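Side-chain contacts in AxyAgu115A (Amphibacillus xylanus NBRC 15112, PDB 6NPS), which probably hydrolyses the glycosidic bond to glucuronic acid side groups of arabinoglucuronoxylan, acting as a family GH115 alpha-glucuronidase: residues A[472-477]-A[483-488]; A[38-43]-A[49-54]. The protein carries 3 engineered substitutions. All coordinates share one frame; numbering follows the deposited sequence.

Contact 1 of 2, residues A[472-477]-A[483-488]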
loop_
_atom_site.group_PDB
_atom_site.type_symbol
_atom_site.label_atom_id
_atom_site.label_comp_id
_atom_site.label_asym_id
_atom_site.label_seq_id
_atom_site.Cartn_x
_atom_site.Cartn_y
_atom_site.Cartn_z
ATOM N N ASP A 472 -52.368 1.299 0.478
ATOM C CA ASP A 472 -52.993 0.380 -0.466
ATOM C C ASP A 472 -52.545 0.657 -1.894
ATOM O O ASP A 472 -52.405 -0.286 -2.688
ATOM C CB ASP A 472 -54.505 0.447 -0.336
ATOM C CG ASP A 472 -54.974 -0.009 1.047
ATOM O OD1 ASP A 472 -54.292 -0.868 1.657
ATOM O OD2 ASP A 472 -56.007 0.504 1.533
ATOM N N LYS A 473 -52.263 1.923 -2.233
ATOM C CA LYS A 473 -51.760 2.221 -3.572
ATOM C C LYS A 473 -50.287 1.838 -3.738
ATOM O O LYS A 473 -49.891 1.341 -4.810
ATOM C CB LYS A 473 -51.949 3.703 -3.892
ATOM C CG LYS A 473 -51.739 4.003 -5.374
ATOM C CD LYS A 473 -51.568 5.492 -5.664
ATOM C CE LYS A 473 -52.668 6.317 -5.012
ATOM N NZ LYS A 473 -52.399 7.791 -5.099
ATOM N N TRP A 474 -49.428 2.145 -2.745
ATOM C CA TRP A 474 -47.994 2.034 -2.982
ATOM C C TRP A 474 -47.321 0.949 -2.159
ATOM O O TRP A 474 -46.130 0.697 -2.367
ATOM C CB TRP A 474 -47.288 3.371 -2.733
ATOM C CG TRP A 474 -47.734 4.455 -3.687
ATOM C CD1 TRP A 474 -48.457 5.561 -3.387
ATOM C CD2 TRP A 474 -47.472 4.509 -5.086
ATOM N NE1 TRP A 474 -48.662 6.309 -4.518
ATOM C CE2 TRP A 474 -48.085 5.675 -5.580
ATOM C CE3 TRP A 474 -46.805 3.666 -5.980
ATOM C CZ2 TRP A 474 -48.049 6.037 -6.937
ATOM C CZ3 TRP A 474 -46.753 4.025 -7.340
ATOM C CH2 TRP A 474 -47.376 5.198 -7.798
ATOM N N GLY A 475 -48.047 0.280 -1.264
ATOM C CA GLY A 475 -47.397 -0.652 -0.370
ATOM C C GLY A 475 -47.272 -2.104 -0.788
ATOM O O GLY A 475 -46.974 -2.440 -1.953
ATOM N N THR A 476 -47.486 -2.988 0.193
ATOM C CA THR A 476 -47.203 -4.407 -0.021
ATOM C C THR A 476 -47.922 -4.961 -1.246
ATOM O O THR A 476 -47.349 -5.775 -1.972
ATOM C CB THR A 476 -47.569 -5.238 1.218
ATOM O OG1 THR A 476 -47.148 -4.557 2.393
ATOM C CG2 THR A 476 -46.927 -6.645 1.153
ATOM N N ASN A 477 -49.159 -4.539 -1.506
ATOM C CA ASN A 477 -49.888 -5.086 -2.656
ATOM C C ASN A 477 -49.392 -4.523 -3.981
ATOM O O ASN A 477 -49.818 -4.998 -5.037
ATOM C CB ASN A 477 -51.401 -4.829 -2.519
ATOM C CG ASN A 477 -52.263 -5.739 -3.427
ATOM O OD1 ASN A 477 -51.891 -6.878 -3.745
ATOM N ND2 ASN A 477 -53.427 -5.230 -3.833
ATOM N N ASP A 483 -40.601 2.044 -9.756
ATOM C CA ASP A 483 -40.317 2.652 -11.055
ATOM C C ASP A 483 -41.495 3.489 -11.534
ATOM O O ASP A 483 -41.308 4.599 -12.042
ATOM C CB ASP A 483 -40.001 1.586 -12.109
ATOM C CG ASP A 483 -38.599 1.012 -11.974
ATOM O OD1 ASP A 483 -37.840 1.443 -11.068
ATOM O OD2 ASP A 483 -38.261 0.113 -12.785
ATOM N N ASP A 484 -42.706 2.931 -11.473
ATOM C CA ASP A 484 -43.907 3.716 -11.768
ATOM C C ASP A 484 -44.027 4.941 -10.861
ATOM O O ASP A 484 -44.415 6.024 -11.323
ATOM C CB ASP A 484 -45.154 2.846 -11.642
ATOM C CG ASP A 484 -45.303 1.882 -12.812
ATOM O OD1 ASP A 484 -44.558 2.017 -13.816
ATOM O OD2 ASP A 484 -46.161 0.980 -12.723
ATOM N N TYR A 485 -43.714 4.798 -9.565
ATOM C CA TYR A 485 -43.748 5.973 -8.688
ATOM C C TYR A 485 -42.785 7.037 -9.199
ATOM O O TYR A 485 -43.135 8.221 -9.300
ATOM C CB TYR A 485 -43.368 5.628 -7.238
ATOM C CG TYR A 485 -43.500 6.880 -6.368
ATOM C CD1 TYR A 485 -44.703 7.192 -5.780
ATOM C CD2 TYR A 485 -42.419 7.777 -6.199
ATOM C CE1 TYR A 485 -44.865 8.368 -5.001
ATOM C CE2 TYR A 485 -42.555 8.931 -5.453
ATOM C CZ TYR A 485 -43.776 9.221 -4.853
ATOM O OH TYR A 485 -43.915 10.358 -4.108
ATOM N N THR A 486 -41.561 6.618 -9.546
ATOM C CA THR A 486 -40.556 7.574 -10.000
ATOM C C THR A 486 -41.049 8.298 -11.233
ATOM O O THR A 486 -40.976 9.531 -11.319
ATOM C CB THR A 486 -39.232 6.843 -10.260
ATOM O OG1 THR A 486 -38.885 6.126 -9.075
ATOM C CG2 THR A 486 -38.065 7.797 -10.597
ATOM N N LYS A 487 -41.626 7.548 -12.184
ATOM C CA LYS A 487 -42.078 8.183 -13.410
ATOM C C LYS A 487 -43.209 9.146 -13.131
ATOM O O LYS A 487 -43.286 10.208 -13.750
ATOM C CB LYS A 487 -42.510 7.126 -14.429
ATOM C CG LYS A 487 -41.327 6.259 -14.859
ATOM C CD LYS A 487 -41.794 5.240 -15.919
ATOM C CE LYS A 487 -40.605 4.760 -16.750
ATOM N NZ LYS A 487 -40.153 3.387 -16.419
ATOM N N GLN A 488 -44.127 8.774 -12.237
ATOM C CA GLN A 488 -45.175 9.715 -11.856
ATOM C C GLN A 488 -44.599 10.940 -11.153
ATOM O O GLN A 488 -45.119 12.068 -11.306
ATOM C CB GLN A 488 -46.215 9.020 -10.958
ATOM C CG GLN A 488 -47.113 8.119 -11.809
ATOM C CD GLN A 488 -48.122 7.296 -11.019
ATOM O OE1 GLN A 488 -48.775 7.791 -10.095
ATOM N NE2 GLN A 488 -48.267 6.029 -11.402
#
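W474 carries the whole first segment's share of this contact, setting its indole with one face against Y485 and its edge against Q488 of helix 482-494. Just before it, K473 contributes from its own side: its CD lies 3.0 Å above the plane of the indole, over the other face and near the rim. The long aliphatic chain suits this, and K473 NZ shares a glycerol oxygen with W474 NE1. At W474, CG stands anti to the carbonyl carbon (chi1 -64°), which carries the ring out to the other helix. The broad indole offers Y485 a face to meet edge-on, a T-shaped pair with planes at 83° and centroids 5.0 Å apart. Its CD1 comes 3.7 Å from W474 CE2, while Y485 CB makes a CH-pi contact over the six-membered ring. Q488, whose long side chain can reach in from an exposed position, arrives at the indole's edge, with OE1 3.7 Å from W474 CZ2 and the amide turned 55° from the ring. The contact joins helix 471-474 to helix 482-494, both after 446-450, the last strand of the TIM barrel in chain order. No hydrogen bond crosses, so the join rests on dispersion and ring electrostatics; Y485 OH is bonded instead to D466, and the indole N-H serves a glycerol, probably from the crystallisation liquor, that may mark a pocket.

Contact 2 of 2, residues A[38-43]-A[49-54]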
loop_
_atom_site.group_PDB
_atom_site.type_symbol
_atom_site.label_atom_id
_atom_site.label_comp_id
_atom_site.label_asym_id
_atom_site.label_seq_id
_atom_site.Cartn_x
_atom_site.Cartn_y
_atom_site.Cartn_z
ATOM N N LYS A 38 -52.267 30.269 0.101
ATOM C CA LYS A 38 -51.209 29.633 -0.672
ATOM C C LYS A 38 -51.760 29.039 -1.958
ATOM O O LYS A 38 -51.123 29.125 -3.012
ATOM C CB LYS A 38 -50.538 28.556 0.167
ATOM C CG LYS A 38 -49.824 29.141 1.401
ATOM C CD LYS A 38 -48.878 28.120 2.008
ATOM C CE LYS A 38 -48.188 28.644 3.274
ATOM N NZ LYS A 38 -47.323 29.836 3.029
ATOM N N VAL A 39 -52.948 28.429 -1.890
ATOM C CA VAL A 39 -53.524 27.849 -3.095
ATOM C C VAL A 39 -53.925 28.940 -4.097
ATOM O O VAL A 39 -53.818 28.738 -5.318
ATOM C CB VAL A 39 -54.689 26.923 -2.693
ATOM C CG1 VAL A 39 -55.451 26.480 -3.911
ATOM C CG2 VAL A 39 -54.134 25.705 -1.938
ATOM N N MET A 40 -54.378 30.100 -3.619
ATOM C CA MET A 40 -54.631 31.230 -4.514
ATOM C C MET A 40 -53.362 31.660 -5.215
ATOM O O MET A 40 -53.398 32.086 -6.380
ATOM C CB MET A 40 -55.214 32.418 -3.761
ATOM C CG MET A 40 -56.614 32.157 -3.221
ATOM S SD MET A 40 -57.479 33.646 -2.667
ATOM C CE MET A 40 -56.089 34.709 -2.248
ATOM N N HIS A 41 -52.227 31.578 -4.521
ATOM C CA HIS A 41 -50.984 31.881 -5.209
ATOM C C HIS A 41 -50.680 30.822 -6.273
ATOM O O HIS A 41 -50.206 31.160 -7.356
ATOM C CB HIS A 41 -49.829 32.024 -4.217
ATOM C CG HIS A 41 -48.562 32.435 -4.879
ATOM N ND1 HIS A 41 -47.552 31.539 -5.167
ATOM C CD2 HIS A 41 -48.181 33.620 -5.414
ATOM C CE1 HIS A 41 -46.581 32.167 -5.810
ATOM N NE2 HIS A 41 -46.937 33.432 -5.969
ATOM N N ASP A 42 -50.989 29.545 -6.000
ATOM C CA ASP A 42 -50.854 28.504 -7.020
ATOM C C ASP A 42 -51.743 28.795 -8.238
ATOM O O ASP A 42 -51.317 28.608 -9.386
ATOM C CB ASP A 42 -51.182 27.131 -6.420
ATOM C CG ASP A 42 -50.244 26.727 -5.244
ATOM O OD1 ASP A 42 -49.230 27.419 -4.970
ATOM O OD2 ASP A 42 -50.545 25.710 -4.578
ATOM N N VAL A 43 -52.970 29.277 -8.012
ATOM C CA VAL A 43 -53.826 29.654 -9.135
ATOM C C VAL A 43 -53.152 30.738 -9.976
ATOM O O VAL A 43 -53.153 30.681 -11.216
ATOM C CB VAL A 43 -55.208 30.098 -8.618
ATOM C CG1 VAL A 43 -56.073 30.702 -9.755
ATOM C CG2 VAL A 43 -55.926 28.901 -7.924
ATOM N N TYR A 49 -52.775 35.370 -13.333
ATOM C CA TYR A 49 -53.507 36.502 -12.776
ATOM C C TYR A 49 -53.933 36.160 -11.353
ATOM O O TYR A 49 -54.213 35.001 -11.033
ATOM C CB TYR A 49 -54.732 36.873 -13.647
ATOM C CG TYR A 49 -54.384 37.316 -15.068
ATOM C CD1 TYR A 49 -53.984 38.624 -15.334
ATOM C CD2 TYR A 49 -54.461 36.429 -16.132
ATOM C CE1 TYR A 49 -53.665 39.038 -16.639
ATOM C CE2 TYR A 49 -54.139 36.825 -17.431
ATOM C CZ TYR A 49 -53.737 38.127 -17.681
ATOM O OH TYR A 49 -53.422 38.521 -18.975
ATOM N N GLN A 50 -53.970 37.164 -10.498
ATOM C CA GLN A 50 -54.192 36.909 -9.076
ATOM C C GLN A 50 -55.680 36.712 -8.794
ATOM O O GLN A 50 -56.474 37.619 -9.070
ATOM C CB GLN A 50 -53.647 38.064 -8.256
ATOM C CG GLN A 50 -53.600 37.821 -6.761
ATOM C CD GLN A 50 -53.206 39.081 -5.993
ATOM O OE1 GLN A 50 -52.717 40.059 -6.575
ATOM N NE2 GLN A 50 -53.441 39.070 -4.684
ATOM N N PRO A 51 -56.103 35.557 -8.274
ATOM C CA PRO A 51 -57.500 35.415 -7.842
ATOM C C PRO A 51 -57.751 36.158 -6.545
ATOM O O PRO A 51 -56.838 36.480 -5.776
ATOM C CB PRO A 51 -57.666 33.908 -7.631
ATOM C CG PRO A 51 -56.309 33.463 -7.225
ATOM C CD PRO A 51 -55.337 34.325 -8.029
ATOM N N GLU A 52 -59.027 36.431 -6.292
ATOM C CA GLU A 52 -59.424 37.157 -5.092
ATOM C C GLU A 52 -60.533 36.479 -4.290
ATOM O O GLU A 52 -61.480 35.920 -4.846
ATOM C CB GLU A 52 -59.840 38.586 -5.450
ATOM C CG GLU A 52 -59.062 39.663 -4.711
ATOM C CD GLU A 52 -59.092 39.475 -3.207
ATOM O OE1 GLU A 52 -59.390 40.454 -2.491
ATOM O OE2 GLU A 52 -58.819 38.350 -2.741
ATOM N N ALA A 53 -60.389 36.545 -2.972
ATOM C CA ALA A 53 -61.337 35.991 -2.018
ATOM C C ALA A 53 -62.282 37.087 -1.550
ATOM O O ALA A 53 -61.928 38.267 -1.532
ATOM C CB ALA A 53 -60.619 35.373 -0.802
ATOM N N THR A 54 -63.501 36.705 -1.193
ATOM C CA THR A 54 -64.442 37.672 -0.649
ATOM C C THR A 54 -65.208 37.051 0.507
ATOM O O THR A 54 -65.389 35.833 0.564
ATOM C CB THR A 54 -65.435 38.184 -1.693
ATOM O OG1 THR A 54 -66.264 39.194 -1.101
ATOM C CG2 THR A 54 -66.305 37.057 -2.192
#
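The loop 49-52 passes beside helix 30-47 so closely that the CA atoms of M40 and P51 lie 6.1 Å apart, with M40 O only 3.3 Å from P51 CG. Nothing bonds across; the proline, lacking an N-H, offers C-H groups to this helix carbonyl and a compact apolar ring to the side chains around it. CG of P51 sits 3.8 Å from M40 CB, and also 3.8 Å from V43 CG1, the methyl that chi1 of 172° places opposite the backbone N. A beta-branched valine suits this turn of the helix, being short and stiff enough to meet the ring directly. These pieces belong to a beta-alpha-beta unit in which strand 53-54 pairs parallel with strand 20-23; L21 of that strand and L12 also touch P51. Replacing P51 with an alanine would probably open a gap between the loop and M40 and V43 of the helix, and leave the loop backbone freer to turn. M40, flexible and unbranched, reaches on toward strand 53-54: SD lies 4.0 Å from A53 CB, and a bend at chi3 (-26°) brings CE to 4.0 Å from P51 O. The small A53 leaves room for that sulfur, and F22 of the neighbouring strand touches both residues.

In the fold
The two contacts share no element, and their nearest atoms are about 16 Å apart. The centre of contact 1 is about 14 Å from the centre of the chain, and the contact is largely buried, joining two helices that follow the last barrel strand; that of contact 2 is about 36 Å from it, and this partly buried contact ties a helix to the loop and strand after it near the N-terminus. Their chemistry follows: aromatic rings and an amide in the first, aliphatic groups, a sulfur and a proline in the second, with hydrogen bonds across neither. The helix of contact 2 is itself tied to the barrel region, K38 by a salt bridge to D199 and D42 by one to R207, both on helix 195-207.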